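Local coordinates for NF-kappa-B inhibitor beta (Mus musculus, PDB 1OY3), which inhibits NF-kappa-B by complexing with it and trapping it in the cytoplasm, at residues V200-K213 against R235-H247. Residues are numbered along the deposited sequence; the frame is centred on the assembly and turned at random.
Sequences VEAQAASVLELLLK and RPNPILARLLRAH
R235 reaches across to E201 with its guanidinium, and NH2 makes a long salt bridge to OE1 over 3.6 Å. The two planes are tilted 38° to each other, and CG of E201 lies over one face of the guanidinium, with CA offset toward its rim. The carboxylate is held chiefly by a salt bridge from OE2 to R193, R235 being the more distant partner. Next to this pair, Q203 closes helix 195-201 with a Schellman motif. Its side chain, bent at chi2 (-68°), folds toward the neighbouring repeat, where OE1 accepts a hydrogen bond from the backbone N of N237 at 3.3 Å, approached nearly along the C=O axis though the N-H points somewhat off line. The other end of the amide, NE2, packs against CB of R235. Through the bond to N237, Q203 ties the helix end of ANK 5 to the loop leading into the second helix of ANK 6. Beyond it, helices 205-213 and 238-246 run almost parallel, 11° apart with axes 9.6 Å from each other, as the outer helices of successive ankyrin repeats do. L240 crosses Q203 at about a right angle with CD1 over one face of the amide, nearest NE2, while its CD2 presses tightly on CD2 of L208 (3.3 Å) and on CA of A205. One turn on, L243 enters as a knob among A205, L208, E209 and L212. Deeper in, CD2 of L208 meets CG of L244, which also packs on A232 of helix 228-233. At the C-terminal ends, CB of L212 sits over the centre of the H247 ring in a CH-pi contact, 3.9 Å from the centroid; a weak bond from ND1 to the carbonyl O of L243, at the ring edge and in its plane, may help to fix the ring's rotation.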
loop_
_atom_site.group_PDB
_atom_site.type_symbol
_atom_site.label_atom_id
_atom_site.label_comp_id
_atom_site.label_asym_id
_atom_site.label_seq_id
_atom_site.Cartn_x
_atom_site.Cartn_y
_atom_site.Cartn_z
ATOM N N VAL C 200 -3.996 7.890 -14.360
ATOM C CA VAL C 200 -4.767 9.124 -14.479
ATOM C C VAL C 200 -4.721 9.883 -13.148
ATOM O O VAL C 200 -4.511 11.098 -13.120
ATOM C CB VAL C 200 -6.228 8.833 -14.884
ATOM C CG1 VAL C 200 -7.021 10.127 -14.964
ATOM C CG2 VAL C 200 -6.252 8.147 -16.227
ATOM N N GLU C 201 -4.898 9.164 -12.044
ATOM C CA GLU C 201 -4.837 9.792 -10.735
ATOM C C GLU C 201 -3.450 10.380 -10.528
ATOM O O GLU C 201 -3.301 11.446 -9.934
ATOM C CB GLU C 201 -5.135 8.777 -9.633
ATOM C CG GLU C 201 -6.579 8.311 -9.620
ATOM C CD GLU C 201 -6.992 7.722 -8.285
ATOM O OE1 GLU C 201 -8.207 7.481 -8.095
ATOM O OE2 GLU C 201 -6.107 7.501 -7.430
ATOM N N ALA C 202 -2.441 9.682 -11.043
ATOM C CA ALA C 202 -1.047 10.110 -10.926
ATOM C C ALA C 202 -0.694 11.222 -11.911
ATOM O O ALA C 202 0.402 11.784 -11.847
ATOM C CB ALA C 202 -0.126 8.921 -11.157
ATOM N N GLN C 203 -1.624 11.524 -12.816
ATOM C CA GLN C 203 -1.430 12.542 -13.847
ATOM C C GLN C 203 -0.127 12.255 -14.607
ATOM O O GLN C 203 0.545 13.169 -15.083
ATOM C CB GLN C 203 -1.390 13.947 -13.221
ATOM C CG GLN C 203 -2.658 14.343 -12.453
ATOM C CD GLN C 203 -3.869 14.539 -13.355
ATOM O OE1 GLN C 203 -3.989 15.552 -14.050
ATOM N NE2 GLN C 203 -4.770 13.566 -13.350
ATOM N N ALA C 204 0.232 10.977 -14.701
ATOM C CA ALA C 204 1.443 10.583 -15.409
ATOM C C ALA C 204 1.044 10.169 -16.823
ATOM O O ALA C 204 0.768 8.998 -17.093
ATOM C CB ALA C 204 2.131 9.431 -14.678
ATOM N N ALA C 205 1.018 11.150 -17.717
ATOM C CA ALA C 205 0.629 10.937 -19.109
ATOM C C ALA C 205 1.469 9.909 -19.859
ATOM O O ALA C 205 0.924 9.088 -20.602
ATOM C CB ALA C 205 0.649 12.270 -19.860
ATOM N N SER C 206 2.786 9.959 -19.677
ATOM C CA SER C 206 3.681 9.031 -20.367
ATOM C C SER C 206 3.425 7.589 -19.922
ATOM O O SER C 206 3.534 6.652 -20.713
ATOM C CB SER C 206 5.140 9.407 -20.106
ATOM O OG SER C 206 5.555 8.967 -18.826
ATOM N N VAL C 207 3.082 7.420 -18.648
ATOM C CA VAL C 207 2.783 6.105 -18.104
ATOM C C VAL C 207 1.428 5.685 -18.663
ATOM O O VAL C 207 1.226 4.529 -19.044
ATOM C CB VAL C 207 2.741 6.144 -16.547
ATOM C CG1 VAL C 207 2.151 4.846 -15.990
ATOM C CG2 VAL C 207 4.147 6.348 -16.009
ATOM N N LEU C 208 0.500 6.635 -18.716
ATOM C CA LEU C 208 -0.833 6.361 -19.248
ATOM C C LEU C 208 -0.689 5.852 -20.680
ATOM O O LEU C 208 -1.345 4.880 -21.085
ATOM C CB LEU C 208 -1.676 7.639 -19.235
ATOM C CG LEU C 208 -3.071 7.578 -19.862
ATOM C CD1 LEU C 208 -3.924 6.545 -19.129
ATOM C CD2 LEU C 208 -3.716 8.961 -19.792
ATOM N N GLU C 209 0.188 6.500 -21.438
ATOM C CA GLU C 209 0.417 6.109 -22.826
ATOM C C GLU C 209 1.050 4.734 -22.936
ATOM O O GLU C 209 0.612 3.915 -23.749
ATOM C CB GLU C 209 1.293 7.131 -23.547
ATOM C CG GLU C 209 1.638 6.717 -24.974
ATOM C CD GLU C 209 2.085 7.882 -25.827
ATOM O OE1 GLU C 209 3.090 8.535 -25.473
ATOM O OE2 GLU C 209 1.420 8.147 -26.856
ATOM N N LEU C 210 2.084 4.477 -22.134
ATOM C CA LEU C 210 2.734 3.164 -22.166
ATOM C C LEU C 210 1.662 2.104 -21.983
ATOM O O LEU C 210 1.560 1.162 -22.770
ATOM C CB LEU C 210 3.778 3.032 -21.048
ATOM C CG LEU C 210 5.123 3.733 -21.262
ATOM C CD1 LEU C 210 6.020 3.535 -20.034
ATOM C CD2 LEU C 210 5.796 3.176 -22.519
ATOM N N LEU C 211 0.851 2.270 -20.944
ATOM C CA LEU C 211 -0.222 1.325 -20.674
ATOM C C LEU C 211 -1.136 1.205 -21.890
ATOM O O LEU C 211 -1.447 0.098 -22.344
ATOM C CB LEU C 211 -1.036 1.791 -19.460
ATOM C CG LEU C 211 -0.290 1.705 -18.126
ATOM C CD1 LEU C 211 -1.070 2.406 -17.029
ATOM C CD2 LEU C 211 -0.067 0.235 -17.792
ATOM N N LEU C 212 -1.558 2.348 -22.421
ATOM C CA LEU C 212 -2.457 2.349 -23.577
ATOM C C LEU C 212 -1.892 1.614 -24.791
ATOM O O LEU C 212 -2.533 0.709 -25.329
ATOM C CB LEU C 212 -2.840 3.791 -23.947
ATOM C CG LEU C 212 -3.884 4.384 -22.989
ATOM C CD1 LEU C 212 -4.075 5.873 -23.267
ATOM C CD2 LEU C 212 -5.215 3.614 -23.130
ATOM N N LYS C 213 -0.687 1.980 -25.213
ATOM C CA LYS C 213 -0.081 1.326 -26.364
ATOM C C LYS C 213 0.034 -0.181 -26.137
ATOM O O LYS C 213 -0.083 -0.960 -27.087
ATOM C CB LYS C 213 1.294 1.935 -26.668
ATOM C CG LYS C 213 1.288 3.459 -26.670
ATOM C CD LYS C 213 2.036 4.070 -27.844
ATOM C CE LYS C 213 3.531 3.808 -27.800
ATOM N NZ LYS C 213 4.217 4.561 -28.892
ATOM N N ARG C 235 -9.951 15.731 -13.925
ATOM C CA ARG C 235 -8.571 16.031 -13.572
ATOM C C ARG C 235 -8.128 17.268 -14.354
ATOM O O ARG C 235 -8.735 17.620 -15.365
ATOM C CB ARG C 235 -7.673 14.835 -13.916
ATOM C CG ARG C 235 -8.166 13.486 -13.369
ATOM C CD ARG C 235 -7.882 13.298 -11.879
ATOM N NE ARG C 235 -8.570 12.122 -11.344
ATOM C CZ ARG C 235 -8.337 11.588 -10.147
ATOM N NH1 ARG C 235 -7.420 12.115 -9.342
ATOM N NH2 ARG C 235 -9.035 10.535 -9.741
ATOM N N PRO C 236 -7.063 17.943 -13.893
ATOM C CA PRO C 236 -6.542 19.147 -14.548
ATOM C C PRO C 236 -5.795 18.954 -15.871
ATOM O O PRO C 236 -6.197 19.511 -16.894
ATOM C CB PRO C 236 -5.657 19.761 -13.469
ATOM C CG PRO C 236 -5.127 18.559 -12.769
ATOM C CD PRO C 236 -6.361 17.700 -12.620
ATOM N N ASN C 237 -4.714 18.176 -15.850
ATOM C CA ASN C 237 -3.901 17.934 -17.047
ATOM C C ASN C 237 -4.714 17.403 -18.234
ATOM O O ASN C 237 -5.186 16.266 -18.227
ATOM C CB ASN C 237 -2.766 16.963 -16.716
ATOM C CG ASN C 237 -1.772 16.819 -17.849
ATOM O OD1 ASN C 237 -0.790 16.087 -17.736
ATOM N ND2 ASN C 237 -2.019 17.519 -18.950
ATOM N N PRO C 238 -4.864 18.228 -19.286
ATOM C CA PRO C 238 -5.615 17.897 -20.505
ATOM C C PRO C 238 -5.031 16.748 -21.319
ATOM O O PRO C 238 -5.759 16.021 -21.986
ATOM C CB PRO C 238 -5.594 19.210 -21.296
ATOM C CG PRO C 238 -5.343 20.264 -20.242
ATOM C CD PRO C 238 -4.328 19.597 -19.366
ATOM N N ILE C 239 -3.712 16.600 -21.261
ATOM C CA ILE C 239 -3.023 15.556 -22.005
ATOM C C ILE C 239 -3.655 14.189 -21.801
ATOM O O ILE C 239 -3.913 13.465 -22.765
ATOM C CB ILE C 239 -1.547 15.459 -21.586
ATOM C CG1 ILE C 239 -0.907 16.850 -21.591
ATOM C CG2 ILE C 239 -0.803 14.525 -22.532
ATOM C CD1 ILE C 239 -0.955 17.554 -22.926
ATOM N N LEU C 240 -3.903 13.850 -20.540
ATOM C CA LEU C 240 -4.486 12.562 -20.165
ATOM C C LEU C 240 -5.763 12.220 -20.916
ATOM O O LEU C 240 -5.917 11.102 -21.403
ATOM C CB LEU C 240 -4.747 12.535 -18.658
ATOM C CG LEU C 240 -3.493 12.712 -17.798
ATOM C CD1 LEU C 240 -3.887 12.887 -16.342
ATOM C CD2 LEU C 240 -2.586 11.505 -17.967
ATOM N N ALA C 241 -6.675 13.183 -21.005
ATOM C CA ALA C 241 -7.933 12.975 -21.707
ATOM C C ALA C 241 -7.657 12.767 -23.201
ATOM O O ALA C 241 -8.205 11.855 -23.823
ATOM C CB ALA C 241 -8.842 14.175 -21.501
ATOM N N ARG C 242 -6.796 13.611 -23.762
ATOM C CA ARG C 242 -6.433 13.525 -25.173
ATOM C C ARG C 242 -5.965 12.114 -25.511
ATOM O O ARG C 242 -6.476 11.489 -26.442
ATOM C CB ARG C 242 -5.320 14.525 -25.493
ATOM C CG ARG C 242 -5.661 15.978 -25.169
ATOM C CD ARG C 242 -4.453 16.891 -25.383
ATOM N NE ARG C 242 -4.719 18.272 -24.986
ATOM C CZ ARG C 242 -3.783 19.212 -24.874
ATOM N NH1 ARG C 242 -2.514 18.928 -25.130
ATOM N NH2 ARG C 242 -4.116 20.440 -24.499
ATOM N N LEU C 243 -4.995 11.617 -24.743
ATOM C CA LEU C 243 -4.448 10.272 -24.942
ATOM C C LEU C 243 -5.545 9.227 -24.992
ATOM O O LEU C 243 -5.692 8.515 -25.988
ATOM C CB LEU C 243 -3.474 9.919 -23.813
ATOM C CG LEU C 243 -2.033 10.423 -23.914
ATOM C CD1 LEU C 243 -2.013 11.908 -24.211
ATOM C CD2 LEU C 243 -1.300 10.117 -22.609
ATOM N N LEU C 244 -6.308 9.134 -23.905
ATOM C CA LEU C 244 -7.403 8.172 -23.814
ATOM C C LEU C 244 -8.302 8.294 -25.035
ATOM O O LEU C 244 -8.696 7.286 -25.628
ATOM C CB LEU C 244 -8.206 8.405 -22.527
ATOM C CG LEU C 244 -7.488 7.937 -21.257
ATOM C CD1 LEU C 244 -8.024 8.664 -20.031
ATOM C CD2 LEU C 244 -7.662 6.429 -21.121
ATOM N N ARG C 245 -8.612 9.531 -25.415
ATOM C CA ARG C 245 -9.448 9.781 -26.582
ATOM C C ARG C 245 -8.768 9.134 -27.786
ATOM O O ARG C 245 -9.326 8.247 -28.432
ATOM C CB ARG C 245 -9.572 11.285 -26.842
ATOM C CG ARG C 245 -10.215 12.112 -25.738
ATOM C CD ARG C 245 -11.721 11.940 -25.685
ATOM N NE ARG C 245 -12.393 13.202 -25.374
ATOM C CZ ARG C 245 -12.143 13.947 -24.302
ATOM N NH1 ARG C 245 -11.230 13.561 -23.421
ATOM N NH2 ARG C 245 -12.801 15.081 -24.109
ATOM N N ALA C 246 -7.547 9.585 -28.062
ATOM C CA ALA C 246 -6.758 9.090 -29.186
ATOM C C ALA C 246 -6.633 7.571 -29.241
ATOM O O ALA C 246 -6.409 7.005 -30.309
ATOM C CB ALA C 246 -5.373 9.726 -29.165
ATOM N N HIS C 247 -6.774 6.907 -28.098
ATOM C CA HIS C 247 -6.671 5.453 -28.071
ATOM C C HIS C 247 -7.999 4.712 -28.014
ATOM O O HIS C 247 -8.062 3.570 -27.557
ATOM C CB HIS C 247 -5.769 4.991 -26.926
ATOM C CG HIS C 247 -4.314 4.986 -27.280
ATOM N ND1 HIS C 247 -3.526 6.116 -27.215
ATOM C CD2 HIS C 247 -3.519 4.000 -27.765
ATOM C CE1 HIS C 247 -2.309 5.828 -27.645
ATOM N NE2 HIS C 247 -2.280 4.551 -27.985
#